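Local coordinates for PilM (Escherichia coli, PDB 3EOI), which is of unknown function but, as a plasmid-encoded member of the PilM family in the pilus clan, probably has a part in making type IV pili, at residues Leu90-Glu95 against Val119-Asn124; Phe68-Glu73 against Val114-Val119. All coordinates share one frame; numbering follows the deposited sequence.

Interaction 1 of 2, residues Leu90-Glu95 against Val119-Asn124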
# COMPACT_ATOMS: atom_id res chain seq x y z
N LEU A 90 -8.57 -4.25 -4.12
CA LEU A 90 -7.96 -5.03 -5.21
C LEU A 90 -6.45 -4.89 -5.11
O LEU A 90 -5.88 -3.85 -5.46
CB LEU A 90 -8.48 -4.54 -6.57
CG LEU A 90 -9.98 -4.57 -6.68
CD1 LEU A 90 -10.42 -3.93 -8.04
CD2 LEU A 90 -10.51 -5.98 -6.54
N LEU A 91 -5.80 -5.98 -4.67
CA LEU A 91 -4.42 -5.98 -4.26
C LEU A 91 -3.57 -6.89 -5.15
O LEU A 91 -4.10 -7.73 -5.86
CB LEU A 91 -4.28 -6.47 -2.81
CG LEU A 91 -5.02 -5.60 -1.78
CD1 LEU A 91 -5.10 -6.28 -0.45
CD2 LEU A 91 -4.39 -4.20 -1.69
N ALA A 92 -2.28 -6.66 -5.09
CA ALA A 92 -1.25 -7.41 -5.84
C ALA A 92 0.02 -7.53 -5.00
O ALA A 92 0.03 -7.12 -3.83
CB ALA A 92 -0.93 -6.73 -7.24
N ARG A 93 1.05 -8.13 -5.61
CA ARG A 93 2.32 -8.43 -4.95
C ARG A 93 3.48 -8.01 -5.83
O ARG A 93 3.33 -7.93 -7.03
CB ARG A 93 2.44 -9.98 -4.72
CG ARG A 93 1.66 -10.53 -3.54
CD ARG A 93 1.37 -12.06 -3.65
NE ARG A 93 2.48 -12.90 -4.10
CZ ARG A 93 2.31 -14.14 -4.58
NH1 ARG A 93 1.09 -14.66 -4.69
NH2 ARG A 93 3.36 -14.85 -4.96
N VAL A 94 4.64 -7.71 -5.25
CA VAL A 94 5.84 -7.46 -6.09
C VAL A 94 6.87 -8.44 -5.62
O VAL A 94 7.17 -8.51 -4.42
CB VAL A 94 6.39 -6.03 -5.95
CG1 VAL A 94 7.72 -5.87 -6.75
CG2 VAL A 94 5.28 -5.04 -6.40
N GLU A 95 7.38 -9.22 -6.58
CA GLU A 95 8.38 -10.25 -6.33
C GLU A 95 9.39 -10.20 -7.50
O GLU A 95 9.02 -10.11 -8.67
CB GLU A 95 7.71 -11.61 -6.26
CG GLU A 95 8.64 -12.75 -6.04
CD GLU A 95 7.87 -14.03 -5.78
OE1 GLU A 95 7.05 -14.04 -4.82
OE2 GLU A 95 8.06 -15.01 -6.53
N VAL A 119 6.56 -6.76 -1.26
CA VAL A 119 5.47 -5.92 -0.75
C VAL A 119 4.12 -6.36 -1.24
O VAL A 119 4.01 -7.02 -2.28
CB VAL A 119 5.67 -4.38 -1.10
CG1 VAL A 119 6.95 -3.85 -0.48
CG2 VAL A 119 5.72 -4.14 -2.58
N ILE A 120 3.08 -6.02 -0.47
CA ILE A 120 1.74 -6.02 -1.00
C ILE A 120 1.42 -4.64 -1.51
O ILE A 120 1.78 -3.61 -0.85
CB ILE A 120 0.72 -6.40 0.08
CG1 ILE A 120 0.91 -7.88 0.51
CG2 ILE A 120 -0.71 -6.14 -0.47
CD1 ILE A 120 0.12 -8.27 1.74
N ILE A 121 0.78 -4.59 -2.68
CA ILE A 121 0.63 -3.32 -3.37
C ILE A 121 -0.73 -3.11 -3.94
O ILE A 121 -1.43 -4.09 -4.25
CB ILE A 121 1.71 -3.16 -4.49
CG1 ILE A 121 1.74 -1.74 -5.06
CG2 ILE A 121 1.51 -4.23 -5.58
CD1 ILE A 121 3.12 -1.42 -5.61
N TRP A 122 -1.14 -1.83 -3.96
CA TRP A 122 -2.41 -1.45 -4.57
C TRP A 122 -2.08 -0.43 -5.64
O TRP A 122 -1.32 0.54 -5.38
CB TRP A 122 -3.31 -0.84 -3.50
CG TRP A 122 -4.64 -0.24 -3.95
CD1 TRP A 122 -5.81 -0.91 -4.15
CD2 TRP A 122 -4.96 1.16 -4.11
NE1 TRP A 122 -6.84 -0.02 -4.46
CE2 TRP A 122 -6.33 1.25 -4.45
CE3 TRP A 122 -4.19 2.35 -4.08
CZ2 TRP A 122 -6.97 2.47 -4.72
CZ3 TRP A 122 -4.84 3.57 -4.31
CH2 TRP A 122 -6.18 3.62 -4.61
N MET A 123 -2.52 -0.68 -6.85
CA MET A 123 -2.23 0.25 -7.94
C MET A 123 -3.56 0.66 -8.56
O MET A 123 -4.34 -0.22 -8.94
CB MET A 123 -1.35 -0.43 -9.00
CG MET A 123 -0.92 0.57 -10.14
SD MET A 123 -0.18 -0.16 -11.66
CE MET A 123 -1.73 -0.90 -12.17
N ASN A 124 -3.81 1.96 -8.63
CA ASN A 124 -5.12 2.47 -9.06
C ASN A 124 -5.00 3.87 -9.67
O ASN A 124 -3.91 4.37 -10.04
CB ASN A 124 -6.06 2.52 -7.87
CG ASN A 124 -7.55 2.70 -8.28
OD1 ASN A 124 -8.03 2.06 -9.21
ND2 ASN A 124 -8.26 3.61 -7.61
OXT ASN A 124 -6.00 4.58 -9.79

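Interaction 2 of 2, residues Phe68-Glu73 against Val114-Val119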
# COMPACT_ATOMS: atom_id res chain seq x y z
N PHE A 68 0.43 4.07 -6.71
CA PHE A 68 0.86 2.81 -6.11
C PHE A 68 1.01 3.05 -4.60
O PHE A 68 1.66 4.05 -4.17
CB PHE A 68 2.26 2.46 -6.59
CG PHE A 68 2.38 2.25 -8.07
CD1 PHE A 68 2.43 0.97 -8.60
CD2 PHE A 68 2.45 3.35 -8.95
CE1 PHE A 68 2.52 0.77 -10.00
CE2 PHE A 68 2.52 3.16 -10.30
CZ PHE A 68 2.56 1.89 -10.84
N VAL A 69 0.47 2.13 -3.81
CA VAL A 69 0.52 2.22 -2.37
C VAL A 69 0.98 0.84 -1.89
O VAL A 69 0.47 -0.20 -2.36
CB VAL A 69 -0.89 2.51 -1.75
CG1 VAL A 69 -0.85 2.48 -0.23
CG2 VAL A 69 -1.40 3.82 -2.28
N TRP A 70 1.95 0.81 -1.01
CA TRP A 70 2.49 -0.50 -0.65
C TRP A 70 3.01 -0.60 0.78
O TRP A 70 3.32 0.42 1.45
CB TRP A 70 3.62 -0.89 -1.62
CG TRP A 70 4.90 -0.03 -1.53
CD1 TRP A 70 5.95 -0.21 -0.70
CD2 TRP A 70 5.20 1.15 -2.30
NE1 TRP A 70 6.92 0.74 -0.93
CE2 TRP A 70 6.46 1.62 -1.89
CE3 TRP A 70 4.52 1.85 -3.31
CZ2 TRP A 70 7.04 2.72 -2.43
CZ3 TRP A 70 5.13 3.00 -3.84
CH2 TRP A 70 6.39 3.42 -3.38
N ALA A 71 3.08 -1.86 1.22
CA ALA A 71 3.66 -2.16 2.55
C ALA A 71 4.41 -3.47 2.51
O ALA A 71 4.11 -4.35 1.71
CB ALA A 71 2.57 -2.17 3.63
N LYS A 72 5.43 -3.59 3.37
CA LYS A 72 6.22 -4.80 3.46
C LYS A 72 5.31 -5.99 3.78
O LYS A 72 4.55 -5.94 4.72
CB LYS A 72 7.27 -4.66 4.58
CG LYS A 72 8.08 -5.92 4.88
CD LYS A 72 9.49 -5.60 5.50
CE LYS A 72 9.55 -5.80 7.03
NZ LYS A 72 10.94 -5.61 7.62
N GLU A 73 5.45 -7.07 3.00
CA GLU A 73 4.58 -8.26 3.16
C GLU A 73 4.95 -9.02 4.45
O GLU A 73 6.11 -9.11 4.81
CB GLU A 73 4.85 -9.17 1.98
CG GLU A 73 3.89 -10.26 1.70
CD GLU A 73 4.35 -11.04 0.47
OE1 GLU A 73 5.60 -11.02 0.16
OE2 GLU A 73 3.51 -11.69 -0.19
N VAL A 114 11.50 2.24 -8.07
CA VAL A 114 11.63 2.52 -6.64
C VAL A 114 10.66 1.75 -5.74
O VAL A 114 10.66 1.96 -4.52
CB VAL A 114 11.55 4.03 -6.36
CG1 VAL A 114 12.63 4.70 -7.15
CG2 VAL A 114 10.19 4.57 -6.74
N ILE A 115 9.89 0.83 -6.31
CA ILE A 115 9.07 -0.03 -5.46
C ILE A 115 9.85 -1.30 -5.09
O ILE A 115 10.34 -2.01 -5.97
CB ILE A 115 7.82 -0.37 -6.17
CG1 ILE A 115 7.09 0.94 -6.50
CG2 ILE A 115 7.01 -1.29 -5.28
CD1 ILE A 115 5.91 0.73 -7.33
N PRO A 116 9.96 -1.59 -3.80
CA PRO A 116 10.76 -2.77 -3.42
C PRO A 116 10.01 -4.09 -3.62
O PRO A 116 8.79 -4.10 -3.81
CB PRO A 116 11.06 -2.53 -1.91
CG PRO A 116 10.18 -1.35 -1.49
CD PRO A 116 9.33 -0.94 -2.63
N ASP A 117 10.77 -5.19 -3.62
CA ASP A 117 10.21 -6.52 -3.69
C ASP A 117 9.58 -6.87 -2.34
O ASP A 117 9.85 -6.22 -1.32
CB ASP A 117 11.31 -7.52 -4.00
CG ASP A 117 11.74 -7.46 -5.44
OD1 ASP A 117 10.91 -7.04 -6.28
OD2 ASP A 117 12.91 -7.82 -5.72
N GLN A 118 8.77 -7.92 -2.34
CA GLN A 118 8.24 -8.49 -1.10
C GLN A 118 7.34 -7.46 -0.42
O GLN A 118 7.37 -7.26 0.82
CB GLN A 118 9.37 -8.94 -0.16
CG GLN A 118 10.33 -9.91 -0.88
CD GLN A 118 11.20 -10.73 0.05
OE1 GLN A 118 11.67 -10.26 1.09
NE2 GLN A 118 11.41 -12.00 -0.33
N VAL A 119 6.56 -6.76 -1.26
CA VAL A 119 5.47 -5.92 -0.75
C VAL A 119 4.12 -6.36 -1.24
O VAL A 119 4.01 -7.02 -2.28
CB VAL A 119 5.67 -4.38 -1.10
CG1 VAL A 119 6.95 -3.85 -0.48
CG2 VAL A 119 5.72 -4.14 -2.58

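Interaction 1 of 2, residues Leu90-Glu95 against Val119-Asn124
Backbone hydrogen bonds pair L90-E95 with V119-N124 as antiparallel neighbours in the five-stranded sheet. A92 and I121 form a hydrogen-bonded pair with two unlike bonds. A92 N gives its hydrogen to I121 O at 2.8 Å, nearly along the C=O axis. In return I121 N reaches A92 O at 2.9 Å and almost straight (169° at the hydrogen), yet it stands above the carbonyl plane instead of on a lone pair. Next along, R93 and I120 are a non-hydrogen-bonded pair, where the CA-H of R93 points at V119 O and that of I120 at A92 O. V94 N also donates to V119 O, in the carbonyl plane, at 3.1 Å.

The apolar contacts fall on two faces. On the one holding A92, V94, V119 and I121, CG2 of I121 lies between the backbone N and carbonyl carbon of its own residue. This crowded position sets it 3.9 Å from A92 CB and equally far from V94 CG2. V94 and V119 lie side by side, pointing the same way; their branched CB atoms suit an extended strand, while the small A92 leaves its side to I121 and to L99 of strand 98-100. The face of I120 and R93 is covered near I120 by M78 and L81 of helix 77-84, which L91 also touches.

Beyond the ladder, L91 CD2 lies 4.0 Å from W122 CB, the two side chains crossing at about a right angle. W122 CG is anti to its backbone N (chi1 174°), and CD1 of the indole comes within 3.2 Å of L90 O, obliquely to the ring.

Main-chain bonds among A92, I121, V94 and V119 thus set the register, their aliphatic branches pack beside them on one face, and no salt bridge joins the segments.

Interaction 2 of 2, residues Phe68-Glu73 against Val114-Val119
W70 has the largest share of this contact, in which the loop leading into strand 119-123 packs against strand 66-72. Its CB lies 4.0 Å from V119 CG2, the two side chains running side by side in the same direction. CG takes the crowded position between the backbone N and the carbonyl carbon (chi1 67°), and the indole is turned over the loop. Along the five-membered ring, CD1 meets V119 CG1 at 3.8 Å and NE1 comes to 3.4 Å from P116 CD, which approaches the indole obliquely; the W70 and P116 side chains cross at about a right angle. Farther out, CZ3 and CH2 lie against CG1 of I115. That methylene is 4.1 Å from the centroid of the six-membered ring and 19° off its normal, a CH-pi contact over the face. A broad, flat indole suits this place because it can meet an isoleucine, a proline and a valine at once.

I115 also extends its CD1 to the ring of F68, 3.7 Å from CD1 of that phenylalanine, the two side chains crossing nearly at right angles. I115 therefore bridges two aromatics that point the same way from their strand.

At the other end of the contact the polar link is a single one. E73 N donates to Q118 O, 2.9 Å away and nearly straight at 172°, from above the carbonyl plane. Q118 has a left-handed backbone, which turns the loop just before the strand begins at V119. Beside this bond, K72 and V119 form a non-hydrogen-bonded antiparallel pair whose side chains diverge.

Around this, L61 and S59 of strand 59-63 border W70, and F68 reaches I121 and M123 of strand 119-123. V69 and A71 point away from the loop, to the side of the sheet packed by F21 of helix 10-34.

Interactions 1 and 2 have centres about 7 Å apart and meet on strand 119-123, the middle strand of the antiparallel sheet, which has strand 66-72 along one edge and strand 92-95 along the other. V119 belongs to both. Along the chain the segments alternate: 68-73, then 90-95, then 114-119 running on into 119-124. The C-terminal strand is thus inserted between two earlier ones. Probable hydrogen bonds knit the contacts together, W122 N to V69 O at 2.8 Å and V94 O to Q118 N at 2.7 Å. The last residues of the chain thereby join the earlier hairpins into one continuous sheet.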